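Local coordinates for BH1974 protein (Bacillus halodurans, PDB 3ON5), which probably acts as an accessory protein of the XdhC/CoxI family, which supports the maturation of molybdenum-cofactor enzymes such as xanthine dehydrogenase, at residues V84-P90 and L118-D123; L25-L29 and M55-Q59. All blocks are in the same frame, centred on the assembly; numbering follows the deposited sequence.

In the fold
Contact 2 comes first along the chain and closes before contact 1 opens. Both reach the same antiparallel sheet, contact 2 through strand 55-59 and contact 1 through strand 113-121; strand 36-46 runs between these two strands. Helix 22-30 packs on one face of the sheet and helix 73-87 on the other, where Phe58 and Leu119 both touch Leu77. The centres of the contacts lie about 14 Å apart, yet the contacts meet: Val122 CG1 packs on Leu29 CD2 at 3.8 Å. Together they place a helix on each face of this sheet; segments 55-59 and 84-90 fall in the part of the sequence matching the XdhC and CoxI family.

Contact 1. Residues V84-P90 and L118-D123; sequences VWQEQLP and LLEPVD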
loop_
_atom_site.group_PDB
_atom_site.type_symbol
_atom_site.label_atom_id
_atom_site.label_comp_id
_atom_site.label_asym_id
_atom_site.label_seq_id
_atom_site.Cartn_x
_atom_site.Cartn_y
_atom_site.Cartn_z
ATOM N N VAL A 84 -27.181 10.111 5.315
ATOM C CA VAL A 84 -27.315 11.572 5.239
ATOM C C VAL A 84 -27.194 12.016 3.754
ATOM O O VAL A 84 -28.012 12.817 3.303
ATOM C CB VAL A 84 -26.284 12.285 6.160
ATOM C CG1 VAL A 84 -26.147 13.772 5.842
ATOM C CG2 VAL A 84 -26.632 12.083 7.631
ATOM N N TRP A 85 -26.236 11.460 2.992
ATOM C CA TRP A 85 -26.079 11.801 1.583
ATOM C C TRP A 85 -27.287 11.365 0.768
ATOM O O TRP A 85 -27.757 12.128 -0.074
ATOM C CB TRP A 85 -24.812 11.188 0.962
ATOM C CG TRP A 85 -24.637 11.612 -0.465
ATOM C CD1 TRP A 85 -25.023 10.927 -1.578
ATOM C CD2 TRP A 85 -24.251 12.918 -0.912
ATOM N NE1 TRP A 85 -24.810 11.692 -2.705
ATOM C CE2 TRP A 85 -24.346 12.924 -2.324
ATOM C CE3 TRP A 85 -23.776 14.076 -0.256
ATOM C CZ2 TRP A 85 -23.950 14.023 -3.092
ATOM C CZ3 TRP A 85 -23.403 15.168 -1.022
ATOM C CH2 TRP A 85 -23.487 15.132 -2.418
ATOM N N GLN A 86 -27.748 10.125 0.973
ATOM C CA GLN A 86 -28.878 9.567 0.238
ATOM C C GLN A 86 -30.152 10.405 0.531
ATOM O O GLN A 86 -30.795 10.885 -0.406
ATOM C CB GLN A 86 -29.058 8.084 0.611
ATOM C CG GLN A 86 -29.983 7.319 -0.346
ATOM C CD GLN A 86 -29.390 7.060 -1.723
ATOM O OE1 GLN A 86 -28.174 6.929 -1.883
ATOM N NE2 GLN A 86 -30.247 6.877 -2.730
ATOM N N GLU A 87 -30.462 10.630 1.826
ATOM C CA GLU A 87 -31.613 11.422 2.281
ATOM C C GLU A 87 -31.480 12.898 1.943
ATOM O O GLU A 87 -32.487 13.602 1.895
ATOM C CB GLU A 87 -31.778 11.300 3.801
ATOM C CG GLU A 87 -32.211 9.937 4.301
ATOM C CD GLU A 87 -32.119 9.773 5.806
ATOM O OE1 GLU A 87 -31.845 10.776 6.506
ATOM O OE2 GLU A 87 -32.280 8.625 6.282
ATOM N N GLN A 88 -30.222 13.374 1.771
ATOM C CA GLN A 88 -29.833 14.761 1.493
ATOM C C GLN A 88 -30.432 15.632 2.617
ATOM O O GLN A 88 -31.006 16.688 2.371
ATOM C CB GLN A 88 -30.273 15.168 0.078
ATOM C CG GLN A 88 -29.386 16.203 -0.597
ATOM C CD GLN A 88 -27.995 15.745 -0.985
ATOM O OE1 GLN A 88 -27.071 16.546 -1.089
ATOM N NE2 GLN A 88 -27.800 14.473 -1.237
ATOM N N LEU A 89 -30.316 15.130 3.866
ATOM C CA LEU A 89 -30.854 15.743 5.073
ATOM C C LEU A 89 -29.865 15.647 6.253
ATOM O O LEU A 89 -29.499 14.536 6.651
ATOM C CB LEU A 89 -32.175 15.045 5.439
ATOM C CG LEU A 89 -32.883 15.489 6.723
ATOM C CD1 LEU A 89 -33.475 16.889 6.591
ATOM C CD2 LEU A 89 -33.972 14.529 7.074
ATOM N N PRO A 90 -29.482 16.801 6.860
ATOM C CA PRO A 90 -28.571 16.774 8.008
ATOM C C PRO A 90 -29.147 16.026 9.195
ATOM O O PRO A 90 -30.365 15.906 9.341
ATOM C CB PRO A 90 -28.390 18.255 8.350
ATOM C CG PRO A 90 -28.692 18.962 7.107
ATOM C CD PRO A 90 -29.818 18.189 6.508
ATOM N N LEU A 118 -22.719 16.599 14.143
ATOM C CA LEU A 118 -23.690 17.058 13.149
ATOM C C LEU A 118 -23.176 16.724 11.742
ATOM O O LEU A 118 -22.127 17.233 11.321
ATOM C CB LEU A 118 -23.997 18.562 13.281
ATOM C CG LEU A 118 -24.844 19.220 12.156
ATOM C CD1 LEU A 118 -26.297 18.743 12.174
ATOM C CD2 LEU A 118 -24.829 20.700 12.285
ATOM N N LEU A 119 -23.938 15.876 11.021
ATOM C CA LEU A 119 -23.616 15.428 9.665
ATOM C C LEU A 119 -24.442 16.223 8.653
ATOM O O LEU A 119 -25.666 16.228 8.744
ATOM C CB LEU A 119 -23.872 13.910 9.531
ATOM C CG LEU A 119 -23.003 12.991 10.404
ATOM C CD1 LEU A 119 -23.682 11.706 10.684
ATOM C CD2 LEU A 119 -21.694 12.715 9.771
ATOM N N GLU A 120 -23.765 16.951 7.747
ATOM C CA GLU A 120 -24.374 17.783 6.699
ATOM C C GLU A 120 -23.937 17.347 5.324
ATOM O O GLU A 120 -22.729 17.255 5.093
ATOM C CB GLU A 120 -24.009 19.253 6.875
ATOM C CG GLU A 120 -24.671 19.932 8.051
ATOM C CD GLU A 120 -24.066 21.295 8.306
ATOM O OE1 GLU A 120 -22.866 21.340 8.668
ATOM O OE2 GLU A 120 -24.775 22.311 8.115
ATOM N N PRO A 121 -24.871 17.098 4.369
ATOM C CA PRO A 121 -24.415 16.736 3.018
ATOM C C PRO A 121 -23.852 17.962 2.317
ATOM O O PRO A 121 -24.507 19.008 2.300
ATOM C CB PRO A 121 -25.673 16.193 2.337
ATOM C CG PRO A 121 -26.820 16.720 3.126
ATOM C CD PRO A 121 -26.346 17.181 4.461
ATOM N N VAL A 122 -22.611 17.867 1.808
ATOM C CA VAL A 122 -22.013 18.973 1.065
ATOM C C VAL A 122 -22.681 18.977 -0.308
ATOM O O VAL A 122 -22.171 18.374 -1.256
ATOM C CB VAL A 122 -20.467 18.945 0.988
ATOM C CG1 VAL A 122 -19.933 20.160 0.227
ATOM C CG2 VAL A 122 -19.861 18.890 2.385
ATOM N N ASP A 123 -23.881 19.592 -0.372
ATOM C CA ASP A 123 -24.686 19.719 -1.579
ATOM C C ASP A 123 -24.105 20.841 -2.448
ATOM O O ASP A 123 -23.176 21.528 -2.006
ATOM C CB ASP A 123 -26.172 19.956 -1.230
ATOM C CG ASP A 123 -26.552 21.148 -0.356
ATOM O OD1 ASP A 123 -25.726 22.071 -0.208
ATOM O OD2 ASP A 123 -27.712 21.187 0.123
#
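The turn that carries helix 73-87 into strand 91-96, outermost in its sheet within this chain, packs on the neighbouring strand 113-121, with Val84, Trp85 and Pro90 all gathered round Pro121. Val84 meets the strand with both methyls: CG1, anti to the backbone N (chi1 165°), lies 3.7 Å from Pro121 CD, while CG2 rests on Leu119 CB. At the CB end of the Pro121 ring come the indole and Gln88: CB is 3.8 Å from Trp85 CE3, with Gln88 OE1 near the same atom. Trp85 also turns its six-membered ring edge-on to the chain beyond the proline, placing CZ3 3.4 Å from Val122 O, near the ring plane. Over one indole face sits Gln88 NE2, 3.9 Å above the plane, and the ring also meets Trp105 of the second subunit, with planes about 40° apart. An alanine in place of Trp85 would probably uncover Pro121 CB and the Val122 carbonyl, and leave Trp105 of the second subunit without its aromatic partner. Gln88, the first residue past the helix, has positive phi (56°), and weak bonds from its N and from Leu89 N to Val84 O close the turn. Pro90 CA then makes a C-H...O contact with Leu119 O at 3.0 Å, and Pro90 CG lies 4.0 Å from Pro121 CD. Beyond the inverse gamma turn at Val122, Asp123 OD1 caps Leu126 N of helix 124-139. The whole is helix-on-sheet packing, the helix leading through a short turn into the antiparallel sheet it covers.

Contact 2. Residues L25-L29 and M55-Q59; sequences LLETL and MMLFQ
Leu57 is the main bump of the strand here, entering a hollow on helix 22-30 walled by Leu25 and, a turn further on, by Thr28 and Leu29. With CG anti to the carbonyl carbon (chi1 -74°), the Leu57 branch point comes within reach of Leu25 CG, and its two methyls go to different neighbours: CD1 fits between Leu25 CG, 3.9 Å away, and Thr28 CG2, while CD2 turns to Leu29 CD2 at 4.1 Å. The Leu25 and Leu57 side chains lie alongside each other, pointing opposite ways, so that Leu57 CD1 comes to lie beside the Leu25 branch point and carbonyl oxygen. Leu25 is in turn a bump for the strand: its CD2 lies 3.5 Å from Met55 CB, and its own hollow is the dip between Met55 and Leu57, alternate residues on one face of the strand. The selenium end of Met55, a selenomethionine, bends off from the helix. This is helix-on-sheet packing, a helix laid nearly along a strand of an antiparallel sheet: the local axes pass 9.8 Å apart at 23°. Phe58 faces the opposite way, to Leu77 and Ala81 of helix 73-87, and Leu26 and Leu29 meet Leu130 of helix 124-139. Toward the C-terminal end of the strand, Thr28 presents its methyl, the hydroxyl being bonded to Glu24 O on its own helix; CG2 lies 3.9 Å from Gln59 OE1. That amide oxygen accepts a hydrogen bond from Arg36 NE, so it has its partner although it lies beside a methyl.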
loop_
_atom_site.group_PDB
_atom_site.type_symbol
_atom_site.label_atom_id
_atom_site.label_comp_id
_atom_site.label_asym_id
_atom_site.label_seq_id
_atom_site.Cartn_x
_atom_site.Cartn_y
_atom_site.Cartn_z
ATOM N N LEU A 25 -9.008 21.995 4.996
ATOM C CA LEU A 25 -10.221 21.194 4.889
ATOM C C LEU A 25 -11.122 21.758 3.805
ATOM O O LEU A 25 -11.610 21.005 2.968
ATOM C CB LEU A 25 -10.956 21.147 6.224
ATOM C CG LEU A 25 -11.833 19.902 6.462
ATOM C CD1 LEU A 25 -10.985 18.678 6.884
ATOM C CD2 LEU A 25 -12.827 20.169 7.546
ATOM N N LEU A 26 -11.308 23.088 3.794
ATOM C CA LEU A 26 -12.085 23.801 2.787
ATOM C C LEU A 26 -11.396 23.728 1.424
ATOM O O LEU A 26 -12.072 23.810 0.397
ATOM C CB LEU A 26 -12.309 25.271 3.184
ATOM C CG LEU A 26 -13.126 25.592 4.427
ATOM C CD1 LEU A 26 -13.231 27.069 4.600
ATOM C CD2 LEU A 26 -14.543 25.033 4.343
ATOM N N GLU A 27 -10.057 23.593 1.408
ATOM C CA GLU A 27 -9.267 23.466 0.186
ATOM C C GLU A 27 -9.630 22.157 -0.497
ATOM O O GLU A 27 -9.834 22.157 -1.707
ATOM C CB GLU A 27 -7.751 23.539 0.486
ATOM C CG GLU A 27 -6.860 23.716 -0.740
ATOM C CD GLU A 27 -5.386 23.969 -0.463
ATOM O OE1 GLU A 27 -5.073 24.787 0.435
ATOM O OE2 GLU A 27 -4.545 23.420 -1.213
ATOM N N THR A 28 -9.757 21.064 0.292
ATOM C CA THR A 28 -10.083 19.693 -0.117
ATOM C C THR A 28 -11.443 19.658 -0.888
ATOM O O THR A 28 -11.559 18.891 -1.851
ATOM C CB THR A 28 -10.096 18.794 1.131
ATOM O OG1 THR A 28 -8.804 18.874 1.741
ATOM C CG2 THR A 28 -10.411 17.335 0.830
ATOM N N LEU A 29 -12.417 20.515 -0.529
ATOM C CA LEU A 29 -13.714 20.594 -1.218
ATOM C C LEU A 29 -13.600 21.195 -2.629
ATOM O O LEU A 29 -14.380 20.827 -3.511
ATOM C CB LEU A 29 -14.685 21.433 -0.404
ATOM C CG LEU A 29 -15.058 20.828 0.927
ATOM C CD1 LEU A 29 -15.402 21.880 1.910
ATOM C CD2 LEU A 29 -16.147 19.805 0.774
HETATM N N MSE A 55 -13.871 19.387 12.816
HETATM C CA MSE A 55 -14.504 18.903 11.604
HETATM C C MSE A 55 -13.746 17.757 10.975
HETATM O O MSE A 55 -12.557 17.529 11.223
HETATM C CB MSE A 55 -14.643 20.018 10.580
HETATM C CG MSE A 55 -15.627 21.054 10.972
HETATM SE SE MSE A 55 -15.332 22.604 9.899
HETATM C CE MSE A 55 -16.406 23.864 11.065
HETATM N N MSE A 56 -14.454 17.072 10.099
HETATM C CA MSE A 56 -14.054 15.868 9.418
HETATM C C MSE A 56 -14.888 15.673 8.158
HETATM O O MSE A 56 -16.095 15.955 8.175
HETATM C CB MSE A 56 -14.276 14.723 10.408
HETATM C CG MSE A 56 -13.799 13.438 9.933
HETATM SE SE MSE A 56 -14.284 12.107 11.214
HETATM C CE MSE A 56 -13.365 10.698 10.135
ATOM N N LEU A 57 -14.272 15.164 7.084
ATOM C CA LEU A 57 -14.975 14.929 5.835
ATOM C C LEU A 57 -15.130 13.452 5.541
ATOM O O LEU A 57 -14.153 12.725 5.519
ATOM C CB LEU A 57 -14.241 15.601 4.673
ATOM C CG LEU A 57 -14.356 17.118 4.588
ATOM C CD1 LEU A 57 -13.342 17.684 3.606
ATOM C CD2 LEU A 57 -15.769 17.552 4.196
ATOM N N PHE A 58 -16.361 13.016 5.299
ATOM C CA PHE A 58 -16.680 11.662 4.858
ATOM C C PHE A 58 -16.915 11.729 3.385
ATOM O O PHE A 58 -17.746 12.509 2.920
ATOM C CB PHE A 58 -17.870 11.052 5.612
ATOM C CG PHE A 58 -17.550 10.748 7.055
ATOM C CD1 PHE A 58 -16.973 9.532 7.414
ATOM C CD2 PHE A 58 -17.791 11.692 8.053
ATOM C CE1 PHE A 58 -16.616 9.272 8.727
ATOM C CE2 PHE A 58 -17.449 11.424 9.373
ATOM C CZ PHE A 58 -16.847 10.217 9.698
ATOM N N GLN A 59 -16.108 10.984 2.644
ATOM C CA GLN A 59 -16.127 10.999 1.191
ATOM C C GLN A 59 -16.590 9.666 0.644
ATOM O O GLN A 59 -16.480 8.631 1.324
ATOM C CB GLN A 59 -14.723 11.333 0.664
ATOM C CG GLN A 59 -14.141 12.608 1.254
ATOM C CD GLN A 59 -12.783 12.916 0.719
ATOM O OE1 GLN A 59 -12.501 14.051 0.338
ATOM N NE2 GLN A 59 -11.930 11.909 0.626
#